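Local coordinates for Methylcobalamin\: coenzyme M methyltransferase (Methanosarcina mazei, PDB 4AY7), which probably transfers the methyl group of a methylated corrinoid to coenzyme M, a zinc-dependent step of methanogenesis from methylated substrates, at residues 287-299 and 318-332. Residues are numbered along the deposited sequence; the frame is centred on the assembly and turned at random.
Sequences RLVGNVSSPFTLL and IDVLAPGCGIAPMTP. With MG (magnesium ion), chain D; ZN (zinc ion), chain C.
Asp319 takes the backbone N-H of Leu288 on OD2, using the anti lone pair, at 2.7 Å and nearly straight (171°). Its OD1 binds a magnesium ion at 2.2 Å, and CG of Arg287 lies against the carboxylate carbon. Beyond it, strands 287-292 and 320-323, the last two of the TIM barrel, pair in parallel. Gly290 N bonds to Val320 O at 3.0 Å, and Gly324 N to Val292 O at 2.7 Å. On one face, Val289 and Val320 lie side by side, with Val289 CG1 also on Ala322 CB. Ser294 OG, anti to its carbonyl carbon (chi1 -67°), lies 3.0 Å from both Cys325 O and Gly326 O, and Cys325 N gives that hydroxyl a weak bond. Leu298 CD2 packs on Pro323 CB. Leu299 spreads its methyls over Ala328 and the Met330 backbone. Thr331 OG1 bonds to Ala328 O at 2.7 Å and meets a water that also joins Ser294 O and Ala328 N; its CG2 lies against Leu298 O. A valine at Thr331 would probably leave that water short of one partner and the turn from Ala328 less firmly fixed. Further out, Lys279 forms a salt bridge with Asp319 OD2, and His246 and Cys248 share the zinc ion with Cys325. Cys325 follows strand 320-323 at the barrel's C-terminal end; its SG binds the zinc ion at 2.5 Å, consistent with a site that activates the coenzyme M thiol.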
loop_
_atom_site.group_PDB
_atom_site.type_symbol
_atom_site.label_atom_id
_atom_site.label_comp_id
_atom_site.label_asym_id
_atom_site.label_seq_id
_atom_site.Cartn_x
_atom_site.Cartn_y
_atom_site.Cartn_z
ATOM N N ARG A 287 -3.093 -6.075 13.449
ATOM C CA ARG A 287 -3.398 -7.274 12.698
ATOM C C ARG A 287 -2.437 -7.447 11.565
ATOM O O ARG A 287 -1.730 -6.499 11.170
ATOM C CB ARG A 287 -4.819 -7.215 12.184
ATOM C CG ARG A 287 -5.873 -7.827 13.073
ATOM C CD ARG A 287 -5.887 -7.201 14.467
ATOM N NE ARG A 287 -6.113 -5.773 14.460
ATOM C CZ ARG A 287 -5.757 -4.920 15.415
ATOM N NH1 ARG A 287 -5.236 -5.318 16.562
ATOM N NH2 ARG A 287 -5.987 -3.619 15.283
ATOM N N LEU A 288 -2.379 -8.648 11.003
ATOM C CA LEU A 288 -1.380 -8.986 9.977
ATOM C C LEU A 288 -2.024 -9.304 8.623
ATOM O O LEU A 288 -3.012 -10.051 8.523
ATOM C CB LEU A 288 -0.462 -10.108 10.434
ATOM C CG LEU A 288 0.862 -10.317 9.703
ATOM C CD1 LEU A 288 1.783 -9.116 9.845
ATOM C CD2 LEU A 288 1.563 -11.627 10.133
ATOM N N VAL A 289 -1.530 -8.632 7.593
ATOM C CA VAL A 289 -2.056 -8.738 6.251
ATOM C C VAL A 289 -0.935 -9.317 5.394
ATOM O O VAL A 289 0.192 -8.869 5.442
ATOM C CB VAL A 289 -2.461 -7.386 5.681
ATOM C CG1 VAL A 289 -2.976 -7.566 4.248
ATOM C CG2 VAL A 289 -3.471 -6.644 6.624
ATOM N N GLY A 290 -1.270 -10.315 4.597
ATOM C CA GLY A 290 -0.249 -10.955 3.735
ATOM C C GLY A 290 -0.514 -12.424 3.552
ATOM O O GLY A 290 -1.649 -12.822 3.673
ATOM N N ASN A 291 0.501 -13.250 3.270
ATOM C CA ASN A 291 1.907 -12.861 3.056
ATOM C C ASN A 291 2.525 -13.588 1.848
ATOM O O ASN A 291 3.720 -13.982 1.877
ATOM C CB ASN A 291 2.719 -13.201 4.294
ATOM C CG ASN A 291 2.660 -14.671 4.628
ATOM O OD1 ASN A 291 1.928 -15.418 3.981
ATOM N ND2 ASN A 291 3.395 -15.086 5.642
ATOM N N VAL A 292 1.716 -13.837 0.822
ATOM C CA VAL A 292 2.120 -14.784 -0.171
ATOM C C VAL A 292 3.110 -14.054 -1.106
ATOM O O VAL A 292 2.838 -12.925 -1.581
ATOM C CB VAL A 292 0.903 -15.454 -0.918
ATOM C CG1 VAL A 292 1.441 -16.465 -1.969
ATOM C CG2 VAL A 292 -0.054 -16.159 0.081
ATOM N N SER A 293 4.271 -14.685 -1.345
ATOM C CA SER A 293 5.382 -13.986 -1.999
ATOM C C SER A 293 4.972 -13.539 -3.391
ATOM O O SER A 293 4.668 -14.355 -4.244
ATOM C CB SER A 293 6.522 -14.937 -2.199
ATOM O OG SER A 293 7.593 -14.344 -2.929
ATOM N N SER A 294 5.010 -12.252 -3.648
ATOM C CA SER A 294 4.719 -11.787 -5.028
ATOM C C SER A 294 5.737 -12.277 -6.103
ATOM O O SER A 294 5.334 -12.777 -7.122
ATOM C CB SER A 294 4.599 -10.252 -5.107
ATOM O OG SER A 294 3.413 -9.879 -4.373
ATOM N N PRO A 295 7.042 -12.090 -5.862
ATOM C CA PRO A 295 8.012 -12.502 -6.886
ATOM C C PRO A 295 8.253 -13.997 -6.993
ATOM O O PRO A 295 8.546 -14.472 -8.111
ATOM C CB PRO A 295 9.306 -11.732 -6.471
ATOM C CG PRO A 295 9.184 -11.623 -4.966
ATOM C CD PRO A 295 7.699 -11.363 -4.736
ATOM N N PHE A 296 8.161 -14.766 -5.900
ATOM C CA PHE A 296 8.506 -16.187 -5.954
ATOM C C PHE A 296 7.356 -17.180 -5.839
ATOM O O PHE A 296 7.526 -18.410 -5.956
ATOM C CB PHE A 296 9.705 -16.491 -5.076
ATOM C CG PHE A 296 10.859 -15.537 -5.299
ATOM C CD1 PHE A 296 11.494 -15.479 -6.545
ATOM C CD2 PHE A 296 11.257 -14.634 -4.314
ATOM C CE1 PHE A 296 12.545 -14.594 -6.773
ATOM C CE2 PHE A 296 12.296 -13.729 -4.536
ATOM C CZ PHE A 296 12.941 -13.700 -5.778
ATOM N N THR A 297 6.147 -16.695 -5.679
ATOM C CA THR A 297 5.058 -17.619 -5.653
ATOM C C THR A 297 3.929 -17.175 -6.543
ATOM O O THR A 297 3.469 -17.915 -7.444
ATOM C CB THR A 297 4.584 -17.855 -4.195
ATOM O OG1 THR A 297 5.696 -18.302 -3.387
ATOM C CG2 THR A 297 3.400 -18.781 -4.130
ATOM N N LEU A 298 3.490 -15.957 -6.333
ATOM C CA LEU A 298 2.317 -15.538 -7.059
ATOM C C LEU A 298 2.642 -15.359 -8.572
ATOM O O LEU A 298 1.816 -15.694 -9.427
ATOM C CB LEU A 298 1.805 -14.300 -6.336
ATOM C CG LEU A 298 0.348 -13.884 -6.304
ATOM C CD1 LEU A 298 -0.686 -14.904 -5.923
ATOM C CD2 LEU A 298 0.338 -12.688 -5.329
ATOM N N LEU A 299 3.827 -14.839 -8.888
ATOM C CA LEU A 299 4.207 -14.520 -10.251
ATOM C C LEU A 299 4.446 -15.837 -10.994
ATOM O O LEU A 299 3.812 -16.034 -11.992
ATOM C CB LEU A 299 5.418 -13.565 -10.292
ATOM C CG LEU A 299 6.273 -13.437 -11.560
ATOM C CD1 LEU A 299 5.381 -13.019 -12.755
ATOM C CD2 LEU A 299 7.445 -12.487 -11.324
ATOM N N ILE A 318 -3.082 -15.376 9.812
ATOM C CA ILE A 318 -3.194 -14.144 9.057
ATOM C C ILE A 318 -4.594 -13.581 9.165
ATOM O O ILE A 318 -5.567 -14.333 9.232
ATOM C CB ILE A 318 -2.807 -14.398 7.577
ATOM C CG1 ILE A 318 -2.215 -13.140 6.999
ATOM C CG2 ILE A 318 -3.998 -14.914 6.715
ATOM C CD1 ILE A 318 -0.763 -12.871 7.442
ATOM N N ASP A 319 -4.702 -12.263 9.277
ATOM C CA ASP A 319 -5.961 -11.615 9.452
ATOM C C ASP A 319 -6.678 -11.283 8.176
ATOM O O ASP A 319 -7.915 -11.245 8.125
ATOM C CB ASP A 319 -5.771 -10.411 10.346
ATOM C CG ASP A 319 -5.187 -10.796 11.685
ATOM O OD1 ASP A 319 -5.917 -11.481 12.415
ATOM O OD2 ASP A 319 -4.005 -10.545 11.996
ATOM N N VAL A 320 -5.905 -10.935 7.174
ATOM C CA VAL A 320 -6.356 -10.635 5.822
ATOM C C VAL A 320 -5.388 -11.331 4.851
ATOM O O VAL A 320 -4.165 -11.064 4.888
ATOM C CB VAL A 320 -6.378 -9.140 5.488
ATOM C CG1 VAL A 320 -6.630 -8.946 3.977
ATOM C CG2 VAL A 320 -7.435 -8.371 6.355
ATOM N N LEU A 321 -5.905 -12.278 4.091
ATOM C CA LEU A 321 -5.032 -13.058 3.174
ATOM C C LEU A 321 -4.769 -12.191 1.953
ATOM O O LEU A 321 -5.719 -11.658 1.319
ATOM C CB LEU A 321 -5.673 -14.337 2.755
ATOM C CG LEU A 321 -4.974 -15.251 1.745
ATOM C CD1 LEU A 321 -3.639 -15.647 2.342
ATOM C CD2 LEU A 321 -5.779 -16.460 1.250
ATOM N N ALA A 322 -3.491 -12.043 1.623
ATOM C CA ALA A 322 -3.100 -11.094 0.543
ATOM C C ALA A 322 -1.700 -11.384 0.032
ATOM O O ALA A 322 -0.935 -12.035 0.711
ATOM C CB ALA A 322 -3.190 -9.637 1.059
ATOM N N PRO A 323 -1.324 -10.795 -1.159
ATOM C CA PRO A 323 0.053 -10.840 -1.617
ATOM C C PRO A 323 0.968 -10.156 -0.576
ATOM O O PRO A 323 0.573 -9.179 0.061
ATOM C CB PRO A 323 0.006 -10.054 -2.929
ATOM C CG PRO A 323 -1.427 -10.190 -3.381
ATOM C CD PRO A 323 -2.214 -10.131 -2.127
ATOM N N GLY A 324 2.207 -10.585 -0.492
ATOM C CA GLY A 324 3.137 -9.949 0.373
ATOM C C GLY A 324 3.588 -8.560 -0.076
ATOM O O GLY A 324 3.943 -7.757 0.729
ATOM N N CYS A 325 3.623 -8.296 -1.370
ATOM C CA CYS A 325 4.090 -7.019 -1.897
ATOM C C CYS A 325 3.165 -6.702 -3.069
ATOM O O CYS A 325 2.174 -7.401 -3.272
ATOM C CB CYS A 325 5.575 -7.079 -2.311
ATOM S SG CYS A 325 6.178 -5.390 -2.510
ATOM N N GLY A 326 3.426 -5.628 -3.807
ATOM C CA GLY A 326 2.626 -5.391 -5.027
ATOM C C GLY A 326 2.676 -6.642 -5.932
ATOM O O GLY A 326 3.681 -7.380 -5.985
ATOM N N ILE A 327 1.577 -6.903 -6.620
ATOM C CA ILE A 327 1.519 -8.016 -7.555
ATOM C C ILE A 327 2.447 -7.702 -8.708
ATOM O O ILE A 327 2.431 -6.552 -9.274
ATOM C CB ILE A 327 0.069 -8.185 -8.026
ATOM C CG1 ILE A 327 -0.841 -8.410 -6.797
ATOM C CG2 ILE A 327 -0.055 -9.344 -9.035
ATOM C CD1 ILE A 327 -2.312 -8.784 -7.108
ATOM N N ALA A 328 3.305 -8.634 -9.077
ATOM C CA ALA A 328 4.138 -8.393 -10.268
ATOM C C ALA A 328 3.205 -8.244 -11.516
ATOM O O ALA A 328 2.207 -8.981 -11.660
ATOM C CB ALA A 328 5.141 -9.529 -10.495
ATOM N N PRO A 329 3.528 -7.299 -12.388
ATOM C CA PRO A 329 2.668 -7.050 -13.531
ATOM C C PRO A 329 2.472 -8.265 -14.448
ATOM O O PRO A 329 1.397 -8.400 -15.036
ATOM C CB PRO A 329 3.371 -5.921 -14.253
ATOM C CG PRO A 329 4.113 -5.177 -13.191
ATOM C CD PRO A 329 4.476 -6.183 -12.137
ATOM N N MET A 330 3.455 -9.145 -14.573
ATOM C CA MET A 330 3.283 -10.338 -15.405
ATOM C C MET A 330 2.647 -11.527 -14.700
ATOM O O MET A 330 2.591 -12.629 -15.276
ATOM C CB MET A 330 4.607 -10.768 -16.038
ATOM C CG MET A 330 5.096 -9.754 -17.042
ATOM S SD MET A 330 4.009 -9.554 -18.489
ATOM C CE MET A 330 4.060 -11.075 -19.432
ATOM N N THR A 331 2.099 -11.317 -13.496
ATOM C CA THR A 331 1.345 -12.355 -12.835
ATOM C C THR A 331 0.088 -12.808 -13.638
ATOM O O THR A 331 -0.781 -11.988 -13.960
ATOM C CB THR A 331 0.936 -11.887 -11.434
ATOM O OG1 THR A 331 2.135 -11.552 -10.730
ATOM C CG2 THR A 331 0.203 -12.971 -10.677
ATOM N N PRO A 332 -0.003 -14.078 -13.942
ATOM C CA PRO A 332 -1.257 -14.547 -14.579
ATOM C C PRO A 332 -2.475 -14.401 -13.707
ATOM O O PRO A 332 -2.404 -14.595 -12.448
ATOM C CB PRO A 332 -0.997 -15.988 -14.914
ATOM C CG PRO A 332 0.470 -16.219 -14.729
ATOM C CD PRO A 332 0.999 -15.145 -13.823
HETATM MG MG MG D . -6.915 -12.765 13.882
HETATM ZN ZN ZN C . 6.925 -4.379 -0.312
HETATM O O HOH W 1 0.783 -7.850 2.416
HETATM O O HOH W 2 3.040 -11.346 -8.112
HETATM O O HOH W 3 -8.652 -12.969 12.856
HETATM O O HOH W 4 -6.001 -14.623 13.643
#